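Local structure of type II restriction enzyme AgeI (Thalassobius gelatinovorus, 5DWA) at residues L127-G131 with F159-G164; M130-V136 with I184-L190. The protein cleaves double-stranded DNA within the sequence 5'-ACCGGT-3', after the first A, as a type II restriction endonuclease of the PD-(D/E)XK fold. All blocks are in the same frame, centred on the assembly; numbering follows the deposited sequence. Where two conformers were deposited one is given.

Contact 1: L127-G131 with F159-G164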
loop_
_atom_site.group_PDB
_atom_site.type_symbol
_atom_site.label_atom_id
_atom_site.label_comp_id
_atom_site.label_asym_id
_atom_site.label_seq_id
_atom_site.Cartn_x
_atom_site.Cartn_y
_atom_site.Cartn_z
ATOM N N LEU A 127 -14.743 16.805 -0.366
ATOM C CA LEU A 127 -14.904 16.234 0.969
ATOM C C LEU A 127 -15.726 17.166 1.866
ATOM O O LEU A 127 -16.529 16.705 2.672
ATOM C CB LEU A 127 -13.542 15.948 1.611
ATOM C CG LEU A 127 -12.737 14.862 0.890
ATOM C CD1 LEU A 127 -11.398 14.615 1.573
ATOM C CD2 LEU A 127 -13.546 13.575 0.800
ATOM N N THR A 128 -15.521 18.470 1.708
ATOM C CA THR A 128 -16.276 19.451 2.480
ATOM C C THR A 128 -17.753 19.374 2.143
ATOM O O THR A 128 -18.609 19.385 3.039
ATOM C CB THR A 128 -15.769 20.874 2.229
ATOM O OG1 THR A 128 -14.397 20.961 2.633
ATOM C CG2 THR A 128 -16.610 21.895 3.010
ATOM N N ARG A 129 -18.050 19.293 0.852
ATOM C CA ARG A 129 -19.431 19.192 0.403
ATOM C C ARG A 129 -20.042 17.861 0.826
ATOM O O ARG A 129 -21.238 17.787 1.091
ATOM C CB ARG A 129 -19.508 19.379 -1.115
ATOM C CG ARG A 129 -19.087 20.772 -1.571
ATOM C CD ARG A 129 -19.006 20.859 -3.086
ATOM N NE ARG A 129 -20.306 20.613 -3.704
ATOM C CZ ARG A 129 -20.516 19.788 -4.728
ATOM N NH1 ARG A 129 -19.510 19.094 -5.256
ATOM N NH2 ARG A 129 -21.741 19.636 -5.213
ATOM N N MET A 130 -19.213 16.817 0.917
ATOM C CA MET A 130 -19.657 15.515 1.407
ATOM C C MET A 130 -19.982 15.527 2.889
ATOM O O MET A 130 -20.725 14.673 3.376
ATOM C CB MET A 130 -18.585 14.450 1.162
ATOM C CG MET A 130 -18.547 13.896 -0.233
ATOM S SD MET A 130 -17.335 12.571 -0.319
ATOM C CE MET A 130 -17.214 12.371 -2.092
ATOM N N GLY A 131 -19.390 16.474 3.610
ATOM C CA GLY A 131 -19.549 16.553 5.047
ATOM C C GLY A 131 -18.606 15.627 5.788
ATOM O O GLY A 131 -18.899 15.225 6.910
ATOM N N PHE A 159 -25.949 20.459 -9.064
ATOM C CA PHE A 159 -25.471 19.114 -8.746
ATOM C C PHE A 159 -24.989 19.046 -7.298
ATOM O O PHE A 159 -24.025 19.715 -6.938
ATOM C CB PHE A 159 -24.344 18.695 -9.687
ATOM C CG PHE A 159 -24.800 18.370 -11.078
ATOM C CD1 PHE A 159 -25.077 17.064 -11.442
ATOM C CD2 PHE A 159 -24.946 19.372 -12.027
ATOM C CE1 PHE A 159 -25.489 16.756 -12.721
ATOM C CE2 PHE A 159 -25.358 19.071 -13.313
ATOM C CZ PHE A 159 -25.628 17.755 -13.660
ATOM N N GLY A 160 -25.654 18.229 -6.485
ATOM C CA GLY A 160 -25.256 18.019 -5.103
ATOM C C GLY A 160 -24.611 16.653 -4.929
ATOM O O GLY A 160 -24.938 15.716 -5.656
ATOM N N VAL A 161 -23.711 16.543 -3.959
ATOM C CA VAL A 161 -22.979 15.295 -3.738
ATOM C C VAL A 161 -23.841 14.248 -3.039
ATOM O O VAL A 161 -24.522 14.546 -2.052
ATOM C CB VAL A 161 -21.707 15.517 -2.903
ATOM C CG1 VAL A 161 -20.830 14.263 -2.935
ATOM C CG2 VAL A 161 -20.934 16.701 -3.423
ATOM N N VAL A 162 -23.799 13.017 -3.543
ATOM C CA VAL A 162 -24.611 11.940 -2.991
ATOM C C VAL A 162 -23.763 10.743 -2.569
ATOM O O VAL A 162 -24.270 9.800 -1.961
ATOM C CB VAL A 162 -25.666 11.455 -3.997
ATOM C CG1 VAL A 162 -26.710 12.536 -4.255
ATOM C CG2 VAL A 162 -24.995 11.042 -5.299
ATOM N N GLY A 163 -22.481 10.768 -2.927
ATOM C CA GLY A 163 -21.585 9.710 -2.507
ATOM C C GLY A 163 -20.276 9.698 -3.260
ATOM O O GLY A 163 -19.890 10.682 -3.884
ATOM N N GLY A 164 -19.574 8.574 -3.184
ATOM C CA GLY A 164 -18.300 8.480 -3.857
ATOM C C GLY A 164 -17.950 7.061 -4.191
ATOM O O GLY A 164 -18.552 6.103 -3.698
#
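The end of helix 123-130 lies against strand 159-168 of the central mixed sheet of this PD-(D/E)XK nuclease. A Schellman motif closes the helix, with Gly131 as C-prime residue: its N bonds to Thr128 O at 3.1 Å, and at its positive phi a CB would jam against the carbonyl O of Met130, which calls for glycine. Apolar contact centres on Val161, whose compact branched side chain points at the helix; Met130 CG lies 3.6 Å from Val161 CG1. The polar work falls to Arg129, whose long side chain reaches over Val161 to the strand's backbone near Phe159. Its guanidinium is laid with one face over Val161 CG2, 3.3 Å from Arg129 NH1, while NH2 comes within 2.9 Å of Phe159 O; NH1 also forms a salt bridge with Glu146 on the adjoining strand 143-148. Val162 and Gly163 make a classic beta bulge opposite Ile145. The flexible Met130 reaches this bare backbone: its CE is 3.6 Å from Gly163 O and 4.4 Å from Gly164 CA, where a CB on Gly164 would crowd the methyl.

Contact 2: M130-V136 with I184-L190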
loop_
_atom_site.group_PDB
_atom_site.type_symbol
_atom_site.label_atom_id
_atom_site.label_comp_id
_atom_site.label_asym_id
_atom_site.label_seq_id
_atom_site.Cartn_x
_atom_site.Cartn_y
_atom_site.Cartn_z
ATOM N N MET A 130 -19.213 16.817 0.917
ATOM C CA MET A 130 -19.657 15.515 1.407
ATOM C C MET A 130 -19.982 15.527 2.889
ATOM O O MET A 130 -20.725 14.673 3.376
ATOM C CB MET A 130 -18.585 14.450 1.162
ATOM C CG MET A 130 -18.547 13.896 -0.233
ATOM S SD MET A 130 -17.335 12.571 -0.319
ATOM C CE MET A 130 -17.214 12.371 -2.092
ATOM N N GLY A 131 -19.390 16.474 3.610
ATOM C CA GLY A 131 -19.549 16.553 5.047
ATOM C C GLY A 131 -18.606 15.627 5.788
ATOM O O GLY A 131 -18.899 15.225 6.910
ATOM N N VAL A 132 -17.479 15.282 5.165
ATOM C CA VAL A 132 -16.520 14.365 5.784
ATOM C C VAL A 132 -15.098 14.921 5.872
ATOM O O VAL A 132 -14.160 14.196 6.207
ATOM C CB VAL A 132 -16.451 12.993 5.038
ATOM C CG1 VAL A 132 -17.791 12.273 5.092
ATOM C CG2 VAL A 132 -15.973 13.158 3.598
ATOM N N ALA A 133 -14.924 16.206 5.594
ATOM C CA ALA A 133 -13.594 16.802 5.634
ATOM C C ALA A 133 -13.002 16.747 7.034
ATOM O O ALA A 133 -13.722 16.925 8.013
ATOM C CB ALA A 133 -13.649 18.242 5.150
ATOM N N ASP A 134 -11.693 16.498 7.103
ATOM C CA ASP A 134 -10.926 16.458 8.356
ATOM C C ASP A 134 -11.298 15.325 9.305
ATOM O O ASP A 134 -10.983 15.375 10.490
ATOM C CB ASP A 134 -11.056 17.796 9.088
ATOM C CG ASP A 134 -10.574 18.942 8.248
ATOM O OD1 ASP A 134 -9.361 18.967 7.944
ATOM O OD2 ASP A 134 -11.401 19.798 7.876
ATOM N N ARG A 135 -11.958 14.300 8.791
ATOM C CA ARG A 135 -12.145 13.085 9.576
ATOM C C ARG A 135 -11.029 12.105 9.256
ATOM O O ARG A 135 -10.576 12.026 8.117
ATOM C CB ARG A 135 -13.508 12.466 9.294
ATOM C CG ARG A 135 -14.653 13.387 9.656
ATOM C CD ARG A 135 -15.984 12.759 9.335
ATOM N NE ARG A 135 -17.072 13.719 9.464
ATOM C CZ ARG A 135 -18.280 13.420 9.925
ATOM N NH1 ARG A 135 -18.551 12.183 10.317
ATOM N NH2 ARG A 135 -19.213 14.358 10.003
ATOM N N VAL A 136 -10.585 11.366 10.268
ATOM C CA VAL A 136 -9.462 10.445 10.121
ATOM C C VAL A 136 -9.734 9.381 9.058
ATOM O O VAL A 136 -10.640 8.564 9.215
ATOM C CB VAL A 136 -9.140 9.753 11.460
ATOM C CG1 VAL A 136 -7.937 8.836 11.307
ATOM C CG2 VAL A 136 -8.887 10.795 12.539
ATOM N N ILE A 184 -17.239 5.937 7.207
ATOM C CA ILE A 184 -17.559 7.322 7.538
ATOM C C ILE A 184 -18.590 7.873 6.554
ATOM O O ILE A 184 -19.585 8.482 6.951
ATOM C CB ILE A 184 -16.288 8.194 7.540
ATOM C CG1 ILE A 184 -15.430 7.859 8.764
ATOM C CG2 ILE A 184 -16.635 9.675 7.532
ATOM C CD1 ILE A 184 -13.986 8.338 8.667
ATOM N N MET A 185 -18.357 7.648 5.263
ATOM C CA MET A 185 -19.299 8.082 4.244
ATOM C C MET A 185 -20.699 7.491 4.427
ATOM O O MET A 185 -21.691 8.212 4.359
ATOM C CB MET A 185 -18.769 7.724 2.857
ATOM C CG MET A 185 -17.523 8.490 2.480
ATOM S SD MET A 185 -16.717 7.850 0.994
ATOM C CE MET A 185 -18.023 8.121 -0.201
ATOM N N MET A 186 -20.780 6.185 4.648
ATOM C CA MET A 186 -22.071 5.523 4.790
ATOM C C MET A 186 -22.773 6.029 6.046
ATOM O O MET A 186 -23.992 6.183 6.059
ATOM C CB MET A 186 -21.893 3.997 4.825
ATOM C CG MET A 186 -21.268 3.425 3.547
ATOM S SD MET A 186 -20.943 1.654 3.594
ATOM C CE MET A 186 -22.608 1.019 3.456
ATOM N N GLY A 187 -21.987 6.314 7.083
ATOM C CA GLY A 187 -22.524 6.875 8.315
ATOM C C GLY A 187 -23.136 8.250 8.113
ATOM O O GLY A 187 -24.034 8.651 8.858
ATOM N N GLU A 188 -22.652 8.980 7.116
ATOM C CA GLU A 188 -23.189 10.301 6.800
ATOM C C GLU A 188 -24.214 10.233 5.677
ATOM O O GLU A 188 -24.511 11.240 5.029
ATOM C CB GLU A 188 -22.059 11.269 6.431
ATOM C CG GLU A 188 -21.033 11.480 7.542
ATOM C CD GLU A 188 -21.646 12.012 8.831
ATOM O OE1 GLU A 188 -22.690 12.694 8.773
ATOM O OE2 GLU A 188 -21.077 11.748 9.911
ATOM N N GLY A 189 -24.755 9.040 5.448
ATOM C CA GLY A 189 -25.812 8.864 4.469
ATOM C C GLY A 189 -25.368 9.006 3.026
ATOM O O GLY A 189 -26.177 9.304 2.154
ATOM N N LEU A 190 -24.081 8.787 2.772
ATOM C CA LEU A 190 -23.572 8.846 1.408
ATOM C C LEU A 190 -23.419 7.452 0.803
ATOM O O LEU A 190 -23.148 6.485 1.514
ATOM C CB LEU A 190 -22.222 9.563 1.378
ATOM C CG LEU A 190 -22.212 11.036 1.792
ATOM C CD1 LEU A 190 -20.807 11.470 2.176
ATOM C CD2 LEU A 190 -22.736 11.910 0.662
#
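Val132 is the main bump of the loop that follows helix 123-130. Its CG1 methyl enters a shallow hollow whose walls are Ile184 CG2 at 3.7 Å, Glu188 CG at 4.1 Å and Leu190 CD1 at 4.3 Å; a short beta-branched side chain, pointing straight across, fits so small a pocket. Leu190 in turn pushes its CD1 against the neighbouring backbone and side chain, 3.4 Å from Met130 O and 3.9 Å from Met130 CB. The hollow owes its outline to the way helix 178-187 ends. Ile184 and Glu188 lie one turn apart, and a Schellman motif with Gly189 as C-prime residue, its positive phi well suited to glycine, bonds Leu190 N to Met185 O at 2.9 Å and turns the chain so that Leu190 joins the same surface. On the other segment, a type II beta turn from Val132 to Arg135 brings Arg135 back toward the helix. Ile184 is the second bump: its CG2 meets Arg135 CD at 3.6 Å and its CD1 meets Val136 O at 3.4 Å. The long Arg135 chain lies along this more exposed border, with Glu188 CG over one face of its guanidinium, and ends in a salt bridge from NH1 to Glu188 OE2 at 2.6 Å. Beyond it, Val136 packs on Ser176 of the second subunit.

The two contacts lie with centres about 9 Å apart and share Met130 and Gly131, where the chain leaves helix 123-130; Leu127 O and Val132 N, 3.0 Å apart, probably hydrogen-bond across this exit. The chain then runs through the loop of contact 2 to strands 143-148 and 159-168 and on to helix 178-187, which connects strand 159-168 to the parallel strand 191-196 in a beta-alpha-beta crossover. The end of helix 123-130 packs on the first strand of this unit, and the loop after it on the end of the crossover helix. Leu190 CD2 lies 3.6 Å from Val162 C. Together they form one packing region, about 9 and 11 Å from the DNA at their nearest atoms.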